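Local atomic coordinates of GDSL-like protein (Roseburia intestinalis L1-82, PDB entry 6HFZ), a protein that removes acetyl groups from acetylated mannans as a two-domain esterase of the GDSL-like (SGNH hydrolase) family. Residues R294-L299 and D357-Y362; T264-H269 and D328-D333; A301-I306 and L350-E355. One frame throughout, in Å; residues are numbered along the deposited sequence.

Interaction 1. Residues R294-L299 and D357-Y362; sequences RKSVKL and DAVPFY
R294 holds Y362 and P360 with both its backbone and its side chain. Two direct hydrogen bonds cross. R294 N gives its hydrogen to Y362 O (3.0 Å). Further out, R294 NH2 reaches P360 O, also at 3.0 Å; the oxygen lies in the plane of the guanidinium, whereas the nitrogen stands above the plane of the carbonyl.

Two waters fill in the rest. One donates to R294 O and accepts from Y362 N, in place of a direct bond between these two backbone groups; it sits over the centre of the F361 ring. The other accepts from R294 NE at 2.8 Å and donates to P360 O, so that oxygen is gripped by water and guanidinium together. This is where strands 288-295 and 361-370, antiparallel neighbours in a sheet of the all-beta second domain, give way to loops.

The van der Waals contacts begin on the arginine. A bend at chi3 (60°) turns NE off the line of the extended chain, and the guanidinium lies flat against Y362 CB, which is 3.7 Å from R294 CZ and over the centre of one face. The tyrosine ring is tilted 65° from that plane, its OH bonded to D256. Beyond the strand ends, V359 CG2 packs on S296 OG at 3.6 Å, a hydroxyl that donates to K298 O, and A358 CB meets K298 CB at 3.9 Å. Outside the two segments, R294 NH2 also pairs with the sulfonate of a bound EPE buffer molecule, probably from the crystallisation liquor.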
ATOM      1  N   ARG A 294       4.861 -15.540  -2.999  1.00 19.13           N
ATOM      2  CA  ARG A 294       5.390 -15.107  -4.264  1.00 21.88           C
ATOM      3  C   ARG A 294       4.635 -15.758  -5.428  1.00 23.99           C
ATOM      4  O   ARG A 294       4.417 -16.973  -5.452  1.00 25.06           O
ATOM      5  CB  ARG A 294       6.875 -15.453  -4.390  1.00 21.29           C
ATOM      6  CG  ARG A 294       7.492 -15.119  -5.749  1.00 21.72           C
ATOM      7  CD  ARG A 294       9.013 -15.246  -5.651  1.00 24.36           C
ATOM      8  NE  ARG A 294       9.499 -16.573  -5.280  1.00 25.98           N
ATOM      9  CZ  ARG A 294      10.629 -16.808  -4.631  1.00 27.65           C
ATOM     10  NH1 ARG A 294      11.406 -15.800  -4.247  1.00 27.47           N
ATOM     11  NH2 ARG A 294      10.958 -18.041  -4.269  1.00 26.09           N
ATOM     12  N   LYS A 295       4.328 -14.939  -6.448  1.00 22.01           N
ATOM     13  CA  LYS A 295       3.979 -15.396  -7.766  1.00 26.18           C
ATOM     14  C   LYS A 295       5.163 -15.033  -8.680  1.00 25.95           C
ATOM     15  O   LYS A 295       5.517 -13.860  -8.832  1.00 25.51           O
ATOM     16  CB  LYS A 295       2.664 -14.765  -8.235  1.00 24.78           C
ATOM     17  CG  LYS A 295       1.402 -15.396  -7.678  1.00 27.95           C
ATOM     18  CD  LYS A 295       0.142 -14.850  -8.270  1.00 25.37           C
ATOM     19  CE  LYS A 295      -1.077 -15.558  -7.730  1.00 31.85           C
ATOM     20  NZ  LYS A 295      -2.326 -14.786  -7.953  1.00 33.19           N
ATOM     21  N   SER A 296       5.794 -16.072  -9.236  1.00 26.29           N
ATOM     22  CA  SER A 296       7.090 -16.017  -9.878  1.00 26.02           C
ATOM     23  C   SER A 296       6.926 -15.949 -11.400  1.00 27.47           C
ATOM     24  O   SER A 296       6.143 -16.669 -11.981  1.00 30.88           O
ATOM     25  CB  SER A 296       7.932 -17.213  -9.462  1.00 28.20           C
ATOM     26  OG  SER A 296       9.105 -17.293 -10.274  1.00 28.21           O
ATOM     27  N   VAL A 297       7.668 -15.061 -12.054  1.00 28.54           N
ATOM     28  CA  VAL A 297       7.716 -15.072 -13.515  1.00 31.64           C
ATOM     29  C   VAL A 297       8.793 -16.043 -14.006  1.00 31.82           C
ATOM     30  O   VAL A 297       8.908 -16.276 -15.235  1.00 36.48           O
ATOM     31  CB  VAL A 297       7.965 -13.669 -14.082  1.00 32.87           C
ATOM     32  CG1 VAL A 297       6.713 -12.799 -13.891  1.00 34.99           C
ATOM     33  CG2 VAL A 297       9.212 -13.031 -13.486  1.00 32.34           C
ATOM     34  N   LYS A 298       9.605 -16.549 -13.083  1.00 29.85           N
ATOM     35  CA  LYS A 298      10.562 -17.628 -13.369  1.00 33.17           C
ATOM     36  C   LYS A 298       9.832 -18.954 -13.179  1.00 35.25           C
ATOM     37  O   LYS A 298       9.473 -19.275 -12.053  1.00 33.12           O
ATOM     38  CB  LYS A 298      11.770 -17.527 -12.438  1.00 38.70           C
ATOM     39  CG  LYS A 298      12.686 -16.346 -12.718  1.00 41.50           C
ATOM     40  CD  LYS A 298      13.925 -16.340 -11.858  1.00 48.84           C
ATOM     41  CE  LYS A 298      14.431 -14.937 -11.575  1.00 54.87           C
ATOM     42  NZ  LYS A 298      15.846 -14.954 -11.132  1.00 57.19           N
ATOM     43  N   LEU A 299       9.581 -19.666 -14.291  1.00 33.64           N
ATOM     44  CA  LEU A 299       8.674 -20.785 -14.364  1.00 33.17           C
ATOM     45  C   LEU A 299       9.451 -22.067 -14.680  1.00 36.38           C
ATOM     46  O   LEU A 299      10.520 -22.004 -15.301  1.00 36.70           O
ATOM     47  CB  LEU A 299       7.684 -20.533 -15.507  1.00 37.51           C
ATOM     48  CG  LEU A 299       6.664 -19.398 -15.361  1.00 35.56           C
ATOM     49  CD1 LEU A 299       5.645 -19.487 -16.491  1.00 39.84           C
ATOM     50  CD2 LEU A 299       5.964 -19.443 -14.005  1.00 37.37           C
ATOM     51  N   ASP A 357      11.609 -27.041 -11.379  1.00 32.57           N
ATOM     52  CA  ASP A 357      11.107 -25.792 -10.748  1.00 34.20           C
ATOM     53  C   ASP A 357      12.253 -24.774 -10.683  1.00 36.88           C
ATOM     54  O   ASP A 357      13.342 -25.109 -10.242  1.00 32.76           O
ATOM     55  CB  ASP A 357      10.521 -26.054  -9.353  1.00 34.34           C
ATOM     56  CG  ASP A 357       9.049 -26.447  -9.377  1.00 32.09           C
ATOM     57  OD1 ASP A 357       8.351 -26.112 -10.364  1.00 32.09           O
ATOM     58  OD2 ASP A 357       8.606 -27.103  -8.432  1.00 35.35           O
ATOM     59  N   ALA A 358      11.990 -23.542 -11.141  1.00 33.67           N
ATOM     60  CA  ALA A 358      13.026 -22.455 -11.227  1.00 36.67           C
ATOM     61  C   ALA A 358      13.314 -21.868  -9.842  1.00 34.70           C
ATOM     62  O   ALA A 358      14.404 -21.347  -9.544  1.00 34.08           O
ATOM     63  CB  ALA A 358      12.537 -21.387 -12.181  1.00 35.77           C
ATOM     64  N   VAL A 359      12.283 -21.898  -8.994  1.00 33.67           N
ATOM     65  CA  VAL A 359      12.325 -21.304  -7.678  1.00 29.44           C
ATOM     66  C   VAL A 359      11.503 -22.176  -6.732  1.00 28.52           C
ATOM     67  O   VAL A 359      10.565 -22.868  -7.132  1.00 28.07           O
ATOM     68  CB  VAL A 359      11.738 -19.872  -7.665  1.00 32.17           C
ATOM     69  CG1 VAL A 359      12.534 -18.889  -8.510  1.00 35.85           C
ATOM     70  CG2 VAL A 359      10.268 -19.852  -8.058  1.00 33.35           C
ATOM     71  N   PRO A 360      11.802 -22.099  -5.434  1.00 26.10           N
ATOM     72  CA  PRO A 360      10.955 -22.702  -4.414  1.00 26.13           C
ATOM     73  C   PRO A 360       9.708 -21.829  -4.215  1.00 24.77           C
ATOM     74  O   PRO A 360       9.645 -20.697  -4.701  1.00 24.72           O
ATOM     75  CB  PRO A 360      11.802 -22.661  -3.152  1.00 28.60           C
ATOM     76  CG  PRO A 360      12.700 -21.467  -3.368  1.00 28.56           C
ATOM     77  CD  PRO A 360      12.965 -21.412  -4.856  1.00 26.42           C
ATOM     78  N   PHE A 361       8.714 -22.385  -3.515  1.00 24.94           N
ATOM     79  CA  PHE A 361       7.575 -21.596  -3.065  1.00 22.67           C
ATOM     80  C   PHE A 361       8.069 -20.658  -1.945  1.00 21.89           C
ATOM     81  O   PHE A 361       8.817 -21.091  -1.099  1.00 23.68           O
ATOM     82  CB  PHE A 361       6.468 -22.541  -2.593  1.00 22.97           C
ATOM     83  CG  PHE A 361       5.158 -21.852  -2.334  1.00 22.07           C
ATOM     84  CD1 PHE A 361       4.928 -21.192  -1.134  1.00 23.07           C
ATOM     85  CD2 PHE A 361       4.175 -21.826  -3.317  1.00 22.77           C
ATOM     86  CE1 PHE A 361       3.716 -20.538  -0.917  1.00 24.18           C
ATOM     87  CE2 PHE A 361       3.009 -21.091  -3.127  1.00 24.79           C
ATOM     88  CZ  PHE A 361       2.766 -20.491  -1.912  1.00 23.25           C
ATOM     89  N   TYR A 362       7.669 -19.372  -1.964  1.00 22.52           N
ATOM     90  CA  TYR A 362       8.019 -18.420  -0.873  1.00 19.74           C
ATOM     91  C   TYR A 362       6.725 -17.990  -0.162  1.00 20.47           C
ATOM     92  O   TYR A 362       5.933 -17.237  -0.716  1.00 20.70           O
ATOM     93  CB  TYR A 362       8.811 -17.204  -1.398  1.00 21.10           C
ATOM     94  CG  TYR A 362       9.582 -16.520  -0.281  1.00 19.58           C
ATOM     95  CD1 TYR A 362       8.927 -15.814   0.707  1.00 21.32           C
ATOM     96  CD2 TYR A 362      10.970 -16.633  -0.187  1.00 21.81           C
ATOM     97  CE1 TYR A 362       9.624 -15.256   1.775  1.00 21.13           C
ATOM     98  CE2 TYR A 362      11.693 -16.028   0.832  1.00 18.32           C
ATOM     99  CZ  TYR A 362      11.012 -15.367   1.834  1.00 21.78           C
ATOM    100  OH  TYR A 362      11.716 -14.829   2.878  1.00 21.20           O
TER
HETATM  101  O   HOH W   1       5.686 -18.842  -3.927  1.00 26.57           O
HETATM  102  O   HOH W   2       7.879 -18.795  -5.829  1.00 26.87           O

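Interaction 2. Residues T264-H269 and D328-D333; sequences TDCFKH and DKLELD
F267 turns its CG anti to its own carbonyl carbon (chi1 -51°), which starts its ring toward L330. With chi1 at 55°, C266 SG sits between the backbone N and the carbonyl carbon, on the side where the F267 ring passes, and stands over one face of that ring, offset toward the rim. The loop carrying C266 and F267 joins strands 254-255 and 271-273 of an antiparallel sheet and folds against strand 329-336, another member of that sheet; F267 is itself the centre of an inverse gamma turn, with a weak bond from K268 N to C266 O (3.1 Å).

The touching is apolar and falls largely on L330, whose two methyls take separate partners. CD1 meets F267 CE1 at 3.8 Å as the two side chains slide past each other in opposite directions, while CD2 meets C266 CB at 3.7 Å. C266 SG also stands 4.0 Å from L330 CB. Just ahead of the strand, D328 CB approaches F267 CE2 at 4.1 Å; the carboxylate beyond it accepts from V297 N through OD1.

F267 further packs on Y362 and V364 and makes a cation-pi contact with R294, and L330 also touches F86 of helix 84-96, which belongs to the catalytic GDSL-like part. An alanine at F267 would probably leave the R294 guanidinium without its aromatic mate and open a gap beside L330 CD1 and under C266 SG. On the far side of the loop, K268 NZ bridges to D265 OD1 at 2.9 Å. Where the ring meets strand 329-336, K329 O lies at the ring edge, near its plane, 3.7 Å from F267 CZ.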
ATOM      1  N   THR A 264      11.411  -2.905  -0.281  1.00 22.19           N
ATOM      2  CA  THR A 264      11.132  -3.356  -1.631  1.00 24.40           C
ATOM      3  C   THR A 264      11.689  -4.766  -1.912  1.00 24.43           C
ATOM      4  O   THR A 264      11.263  -5.411  -2.889  1.00 27.37           O
ATOM      5  CB  THR A 264      11.648  -2.372  -2.683  1.00 26.82           C
ATOM      6  OG1 THR A 264      13.077  -2.330  -2.629  1.00 27.14           O
ATOM      7  CG2 THR A 264      11.055  -0.984  -2.515  1.00 30.74           C
ATOM      8  N   ASP A 265      12.626  -5.226  -1.077  1.00 27.13           N
ATOM      9  CA  ASP A 265      13.116  -6.645  -1.061  1.00 25.72           C
ATOM     10  C   ASP A 265      12.078  -7.468  -0.282  1.00 25.68           C
ATOM     11  O   ASP A 265      12.251  -7.736   0.931  1.00 25.12           O
ATOM     12  CB  ASP A 265      14.508  -6.667  -0.423  1.00 28.12           C
ATOM     13  CG  ASP A 265      15.239  -7.999  -0.379  1.00 35.22           C
ATOM     14  OD1 ASP A 265      14.792  -8.954  -1.050  1.00 36.47           O
ATOM     15  OD2 ASP A 265      16.254  -8.064   0.338  1.00 37.07           O
ATOM     16  N   CYS A 266      10.957  -7.781  -0.954  1.00 23.87           N
ATOM     17  CA  CYS A 266       9.781  -8.144  -0.212  1.00 24.72           C
ATOM     18  C   CYS A 266       9.695  -9.658   0.037  1.00 22.41           C
ATOM     19  O   CYS A 266       8.918 -10.058   0.898  1.00 20.73           O
ATOM     20  CB  CYS A 266       8.537  -7.591  -0.888  1.00 28.57           C
ATOM     21  SG  CYS A 266       8.379  -8.097  -2.611  1.00 30.09           S
ATOM     22  N   PHE A 267      10.539 -10.476  -0.605  1.00 20.69           N
ATOM     23  CA  PHE A 267      10.535 -11.929  -0.255  1.00 19.83           C
ATOM     24  C   PHE A 267      11.622 -12.180   0.800  1.00 22.80           C
ATOM     25  O   PHE A 267      12.696 -12.705   0.490  1.00 22.75           O
ATOM     26  CB  PHE A 267      10.591 -12.770  -1.524  1.00 22.66           C
ATOM     27  CG  PHE A 267       9.551 -12.389  -2.548  1.00 21.27           C
ATOM     28  CD1 PHE A 267       8.213 -12.609  -2.271  1.00 22.24           C
ATOM     29  CD2 PHE A 267       9.889 -11.724  -3.715  1.00 22.14           C
ATOM     30  CE1 PHE A 267       7.234 -12.238  -3.167  1.00 23.55           C
ATOM     31  CE2 PHE A 267       8.894 -11.357  -4.631  1.00 23.63           C
ATOM     32  CZ  PHE A 267       7.576 -11.618  -4.350  1.00 23.71           C
ATOM     33  N   LYS A 268      11.332 -11.693   2.012  1.00 21.67           N
ATOM     34  CA  LYS A 268      12.156 -11.828   3.184  1.00 22.21           C
ATOM     35  C   LYS A 268      11.260 -12.098   4.376  1.00 22.16           C
ATOM     36  O   LYS A 268      10.069 -11.757   4.346  1.00 21.22           O
ATOM     37  CB  LYS A 268      12.981 -10.558   3.452  1.00 23.83           C
ATOM     38  CG  LYS A 268      14.068 -10.260   2.437  1.00 23.67           C
ATOM     39  CD  LYS A 268      15.231 -11.226   2.485  1.00 25.64           C
ATOM     40  CE  LYS A 268      16.194 -11.084   1.316  1.00 29.73           C
ATOM     41  NZ  LYS A 268      15.582 -11.511   0.055  1.00 35.32           N
ATOM     42  N   HIS A 269      11.858 -12.652   5.450  1.00 22.03           N
ATOM     43  CA  HIS A 269      11.272 -12.901   6.777  1.00 22.16           C
ATOM     44  C   HIS A 269      10.241 -14.037   6.777  1.00 21.13           C
ATOM     45  O   HIS A 269       9.537 -14.232   7.768  1.00 21.70           O
ATOM     46  CB  HIS A 269      10.633 -11.629   7.371  1.00 25.05           C
ATOM     47  CG  HIS A 269      11.619 -10.523   7.569  1.00 23.93           C
ATOM     48  ND1 HIS A 269      12.980 -10.777   7.625  1.00 26.70           N
ATOM     49  CD2 HIS A 269      11.469  -9.189   7.740  1.00 24.86           C
ATOM     50  CE1 HIS A 269      13.623  -9.615   7.815  1.00 23.59           C
ATOM     51  NE2 HIS A 269      12.746  -8.643   7.903  1.00 27.28           N
ATOM     52  N   ASP A 328       7.817 -10.541 -10.736  1.00 30.38           N
ATOM     53  CA  ASP A 328       7.280 -11.286  -9.588  1.00 29.31           C
ATOM     54  C   ASP A 328       6.275 -10.381  -8.858  1.00 29.12           C
ATOM     55  O   ASP A 328       6.481  -9.153  -8.758  1.00 30.26           O
ATOM     56  CB  ASP A 328       8.416 -11.695  -8.643  1.00 27.79           C
ATOM     57  CG  ASP A 328       9.363 -12.756  -9.189  1.00 29.98           C
ATOM     58  OD1 ASP A 328       8.997 -13.431 -10.158  1.00 34.91           O
ATOM     59  OD2 ASP A 328      10.473 -12.861  -8.654  1.00 34.27           O
ATOM     60  N   LYS A 329       5.201 -10.985  -8.339  1.00 29.01           N
ATOM     61  CA  LYS A 329       4.208 -10.265  -7.563  1.00 27.50           C
ATOM     62  C   LYS A 329       4.231 -10.812  -6.138  1.00 24.67           C
ATOM     63  O   LYS A 329       4.304 -12.052  -5.917  1.00 22.82           O
ATOM     64  CB  LYS A 329       2.828 -10.439  -8.190  1.00 28.03           C
ATOM     65  CG  LYS A 329       1.655  -9.807  -7.441  1.00 29.38           C
ATOM     66  CD  LYS A 329       0.319 -10.080  -8.102  1.00 35.49           C
ATOM     67  CE  LYS A 329      -0.786  -9.198  -7.559  1.00 39.31           C
ATOM     68  NZ  LYS A 329      -2.113  -9.688  -8.005  1.00 41.40           N
ATOM     69  N   LEU A 330       4.133  -9.894  -5.187  1.00 23.92           N
ATOM     70  CA  LEU A 330       3.863 -10.241  -3.782  1.00 20.79           C
ATOM     71  C   LEU A 330       2.347 -10.377  -3.590  1.00 20.81           C
ATOM     72  O   LEU A 330       1.623  -9.428  -3.258  1.00 23.71           O
ATOM     73  CB  LEU A 330       4.486  -9.171  -2.894  1.00 22.59           C
ATOM     74  CG  LEU A 330       4.192  -9.321  -1.410  1.00 26.93           C
ATOM     75  CD1 LEU A 330       4.525 -10.725  -0.923  1.00 30.94           C
ATOM     76  CD2 LEU A 330       4.886  -8.277  -0.581  1.00 27.92           C
ATOM     77  N   GLU A 331       1.832 -11.596  -3.827  1.00 22.80           N
ATOM     78  CA  GLU A 331       0.413 -11.817  -3.827  1.00 22.06           C
ATOM     79  C   GLU A 331      -0.114 -11.750  -2.391  1.00 20.88           C
ATOM     80  O   GLU A 331       0.563 -12.179  -1.433  1.00 22.56           O
ATOM     81  CB  GLU A 331       0.075 -13.131  -4.521  1.00 24.01           C
ATOM     82  CG  GLU A 331      -1.428 -13.355  -4.699  1.00 25.94           C
ATOM     83  CD  GLU A 331      -2.130 -12.247  -5.477  1.00 29.59           C
ATOM     84  OE1 GLU A 331      -2.134 -12.351  -6.708  1.00 30.88           O
ATOM     85  OE2 GLU A 331      -2.603 -11.234  -4.865  1.00 32.98           O
ATOM     86  N   LEU A 332      -1.350 -11.248  -2.240  1.00 21.15           N
ATOM     87  CA  LEU A 332      -2.054 -11.298  -0.948  1.00 21.86           C
ATOM     88  C   LEU A 332      -3.484 -11.760  -1.216  1.00 20.45           C
ATOM     89  O   LEU A 332      -4.242 -11.026  -1.871  1.00 20.97           O
ATOM     90  CB  LEU A 332      -2.016  -9.926  -0.285  1.00 21.93           C
ATOM     91  CG  LEU A 332      -2.446  -9.850   1.181  1.00 22.19           C
ATOM     92  CD1 LEU A 332      -1.914  -8.586   1.831  1.00 25.32           C
ATOM     93  CD2 LEU A 332      -3.951  -9.944   1.349  1.00 24.25           C
ATOM     94  N   ASP A 333      -3.835 -12.936  -0.710  1.00 20.79           N
ATOM     95  CA  ASP A 333      -5.150 -13.520  -0.937  1.00 20.30           C
ATOM     96  C   ASP A 333      -5.906 -13.531   0.372  1.00 20.09           C
ATOM     97  O   ASP A 333      -5.380 -14.003   1.428  1.00 21.96           O
ATOM     98  CB  ASP A 333      -5.084 -14.937  -1.507  1.00 19.21           C
ATOM     99  CG  ASP A 333      -4.594 -15.118  -2.929  1.00 24.63           C
ATOM    100  OD1 ASP A 333      -4.710 -14.182  -3.740  1.00 26.95           O
ATOM    101  OD2 ASP A 333      -4.173 -16.264  -3.247  1.00 28.73           O
TER

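Interaction 3. Residues A301-I306 and L350-E355; sequences APVAEI and LTETHE
V303 faces both T351 and E352, a classic beta bulge in the antiparallel pairing of strands 303-308 and 342-352. V303 O takes two backbone hydrogens from the same face of its carbonyl plane, from T351 N at 2.9 Å and from E352 N at 3.2 Å. The T351 hydroxyl adds a weak bond to the same oxygen, with OG1 3.3 Å from V303 O; a chi1 of 62° puts OG1 between the backbone N and the carbonyl carbon. In return V303 N donates to E352 O at 3.0 Å. The extra residue comes from T351, whose backbone is folded back to a psi of -26°, and the register slips by one, so that A304 next pairs with L350.

On the side of the sheet carrying V303 and E352, the two side chains run side by side, pointing the same way, with V303 CB 3.8 Å from E352 CB. The side chains of T351 and E305 cross at about a right angle, with T351 CG2 3.6 Å from E305 CD. L350 CD1 rests on A304 CB at 3.9 Å.

E352 OE1 forms a salt bridge with R317 NH2 on strand 316-319, the neighbour of 303-308 on its other side, a bond that reaches across V303 and is likely to hold the extended glutamate beside it. P302, A304 and L350 all pack on F361 of strand 361-370. Past the strand ends, D357 OD1 hydrogen-bonds H354 ND1 and is likely to limit the rotation of that imidazole, whose CE1 comes within 3.2 Å of A301 O, the oxygen lying at the ring edge.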
ATOM      1  N   ALA A 301       7.012 -23.186 -11.167  1.00 30.24           N
ATOM      2  CA  ALA A 301       7.107 -23.040  -9.726  1.00 28.86           C
ATOM      3  C   ALA A 301       6.050 -23.920  -9.048  1.00 25.96           C
ATOM      4  O   ALA A 301       5.131 -24.435  -9.698  1.00 27.03           O
ATOM      5  CB  ALA A 301       6.923 -21.588  -9.364  1.00 32.92           C
ATOM      6  N   PRO A 302       6.183 -24.163  -7.734  1.00 26.12           N
ATOM      7  CA  PRO A 302       5.270 -25.030  -7.007  1.00 24.99           C
ATOM      8  C   PRO A 302       3.892 -24.411  -6.796  1.00 27.63           C
ATOM      9  O   PRO A 302       3.696 -23.198  -7.026  1.00 26.24           O
ATOM     10  CB  PRO A 302       5.915 -25.191  -5.633  1.00 25.07           C
ATOM     11  CG  PRO A 302       7.350 -24.891  -5.870  1.00 25.52           C
ATOM     12  CD  PRO A 302       7.305 -23.764  -6.877  1.00 25.78           C
ATOM     13  N   VAL A 303       2.967 -25.278  -6.409  1.00 26.71           N
ATOM     14  CA  VAL A 303       1.619 -24.925  -6.010  1.00 26.36           C
ATOM     15  C   VAL A 303       1.437 -25.405  -4.583  1.00 24.93           C
ATOM     16  O   VAL A 303       1.911 -26.496  -4.243  1.00 26.90           O
ATOM     17  CB  VAL A 303       0.570 -25.548  -6.946  1.00 29.47           C
ATOM     18  CG1 VAL A 303      -0.837 -25.183  -6.502  1.00 26.92           C
ATOM     19  CG2 VAL A 303       0.814 -25.152  -8.410  1.00 29.18           C
ATOM     20  N   ALA A 304       0.810 -24.575  -3.748  1.00 23.72           N
ATOM     21  CA  ALA A 304       0.461 -24.944  -2.381  1.00 22.76           C
ATOM     22  C   ALA A 304      -1.048 -24.823  -2.178  1.00 23.87           C
ATOM     23  O   ALA A 304      -1.737 -24.280  -3.023  1.00 25.47           O
ATOM     24  CB  ALA A 304       1.202 -24.067  -1.403  1.00 22.64           C
ATOM     25  N   GLU A 305      -1.499 -25.258  -1.004  1.00 26.18           N
ATOM     26  CA  GLU A 305      -2.846 -25.043  -0.521  1.00 28.86           C
ATOM     27  C   GLU A 305      -2.746 -24.519   0.916  1.00 25.70           C
ATOM     28  O   GLU A 305      -1.783 -24.834   1.691  1.00 27.40           O
ATOM     29  CB  GLU A 305      -3.669 -26.330  -0.642  1.00 30.08           C
ATOM     30  CG  GLU A 305      -3.387 -27.348   0.449  1.00 35.99           C
ATOM     31  CD  GLU A 305      -4.076 -28.707   0.304  1.00 41.21           C
ATOM     32  OE1 GLU A 305      -5.074 -28.788  -0.479  1.00 38.46           O
ATOM     33  OE2 GLU A 305      -3.587 -29.693   0.944  1.00 45.56           O
ATOM     34  N   ILE A 306      -3.701 -23.665   1.285  1.00 21.53           N
ATOM     35  CA  ILE A 306      -3.838 -23.155   2.627  1.00 21.75           C
ATOM     36  C   ILE A 306      -5.216 -23.600   3.169  1.00 24.40           C
ATOM     37  O   ILE A 306      -6.222 -23.537   2.453  1.00 25.16           O
ATOM     38  CB  ILE A 306      -3.665 -21.615   2.657  1.00 22.59           C
ATOM     39  CG1 ILE A 306      -3.742 -21.080   4.082  1.00 24.61           C
ATOM     40  CG2 ILE A 306      -4.633 -20.905   1.730  1.00 21.07           C
ATOM     41  CD1 ILE A 306      -3.149 -19.699   4.248  1.00 22.53           C
ATOM     42  N   LEU A 350       2.675 -27.876   0.387  1.00 22.53           N
ATOM     43  CA  LEU A 350       2.919 -27.938  -1.044  1.00 22.86           C
ATOM     44  C   LEU A 350       2.192 -29.147  -1.644  1.00 25.84           C
ATOM     45  O   LEU A 350       2.276 -30.240  -1.074  1.00 27.81           O
ATOM     46  CB  LEU A 350       4.429 -28.036  -1.273  1.00 25.52           C
ATOM     47  CG  LEU A 350       5.123 -26.754  -1.736  1.00 30.95           C
ATOM     48  CD1 LEU A 350       4.811 -25.563  -0.882  1.00 30.70           C
ATOM     49  CD2 LEU A 350       6.622 -26.932  -1.866  1.00 25.27           C
ATOM     50  N   THR A 351       1.461 -28.908  -2.736  1.00 25.68           N
ATOM     51  CA  THR A 351       0.614 -29.925  -3.420  1.00 28.93           C
ATOM     52  C   THR A 351       1.122 -30.297  -4.816  1.00 30.85           C
ATOM     53  O   THR A 351       0.799 -31.404  -5.288  1.00 32.30           O
ATOM     54  CB  THR A 351      -0.838 -29.448  -3.507  1.00 29.64           C
ATOM     55  OG1 THR A 351      -0.889 -28.253  -4.291  1.00 29.30           O
ATOM     56  CG2 THR A 351      -1.431 -29.178  -2.145  1.00 30.12           C
ATOM     57  N   GLU A 352       1.849 -29.406  -5.507  1.00 29.50           N
ATOM     58  CA  GLU A 352       2.424 -29.698  -6.849  1.00 29.73           C
ATOM     59  C   GLU A 352       3.861 -29.149  -6.907  1.00 31.41           C
ATOM     60  O   GLU A 352       4.141 -28.048  -6.423  1.00 27.90           O
ATOM     61  CB  GLU A 352       1.609 -29.095  -8.008  1.00 32.15           C
ATOM     62  CG  GLU A 352       0.108 -29.391  -7.959  1.00 38.06           C
ATOM     63  CD  GLU A 352      -0.724 -28.699  -9.037  1.00 43.96           C
ATOM     64  OE1 GLU A 352      -1.927 -28.395  -8.774  1.00 45.72           O
ATOM     65  OE2 GLU A 352      -0.178 -28.468 -10.155  1.00 42.79           O
ATOM     66  N   THR A 353       4.775 -29.965  -7.428  1.00 29.77           N
ATOM     67  CA  THR A 353       6.149 -29.607  -7.711  1.00 31.48           C
ATOM     68  C   THR A 353       6.515 -30.132  -9.097  1.00 34.41           C
ATOM     69  O   THR A 353       5.793 -30.978  -9.646  1.00 36.37           O
ATOM     70  CB  THR A 353       7.151 -30.152  -6.685  1.00 33.89           C
ATOM     71  OG1 THR A 353       7.102 -31.592  -6.661  1.00 32.64           O
ATOM     72  CG2 THR A 353       6.913 -29.533  -5.322  1.00 30.63           C
ATOM     73  N   HIS A 354       7.615 -29.593  -9.633  1.00 32.66           N
ATOM     74  CA  HIS A 354       8.101 -29.953 -10.922  1.00 35.76           C
ATOM     75  C   HIS A 354       9.605 -30.171 -10.828  1.00 39.37           C
ATOM     76  O   HIS A 354      10.295 -29.445 -10.114  1.00 33.03           O
ATOM     77  CB  HIS A 354       7.755 -28.897 -11.987  1.00 34.61           C
ATOM     78  CG  HIS A 354       6.344 -28.424 -11.926  1.00 39.79           C
ATOM     79  ND1 HIS A 354       5.949 -27.415 -11.069  1.00 39.44           N
ATOM     80  CD2 HIS A 354       5.240 -28.816 -12.597  1.00 40.44           C
ATOM     81  CE1 HIS A 354       4.660 -27.184 -11.243  1.00 44.23           C
ATOM     82  NE2 HIS A 354       4.204 -28.029 -12.170  1.00 45.34           N
ATOM     83  N   GLU A 355      10.096 -31.181 -11.567  1.00 42.42           N
ATOM     84  CA  GLU A 355      11.507 -31.545 -11.511  1.00 45.04           C
ATOM     85  C   GLU A 355      12.360 -30.305 -11.820  1.00 39.43           C
ATOM     86  O   GLU A 355      13.400 -30.067 -11.191  1.00 42.78           O
ATOM     87  CB  GLU A 355      11.777 -32.696 -12.487  1.00 53.50           C
ATOM     88  CG  GLU A 355      12.600 -33.817 -11.879  1.00 66.28           C
ATOM     89  CD  GLU A 355      13.965 -33.402 -11.355  1.00 71.71           C
ATOM     90  OE1 GLU A 355      14.360 -33.923 -10.290  1.00 72.58           O
ATOM     91  OE2 GLU A 355      14.631 -32.565 -12.011  1.00 79.12           O
TER

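Followed from the N terminus, the chain first lays down 264-269, then 294-299 and 301-306, before 328-333 returns to close interaction 2. Next 350-355 closes interaction 3, and 357-362 closes interaction 1 around it, so interaction 3 is nested in interaction 1 while interaction 2 crosses both. Interactions 1 and 2 share a sheet, with strands 288-295 and 329-336 side by side, and are joined by a salt bridge from K295 NZ to E331 OE1 (2.7 Å). Interaction 3 belongs to the other sheet of the second domain; it touches interaction 1 where V359 and F361 pack on P302, but stays about 7 Å from interaction 2 at the nearest atoms.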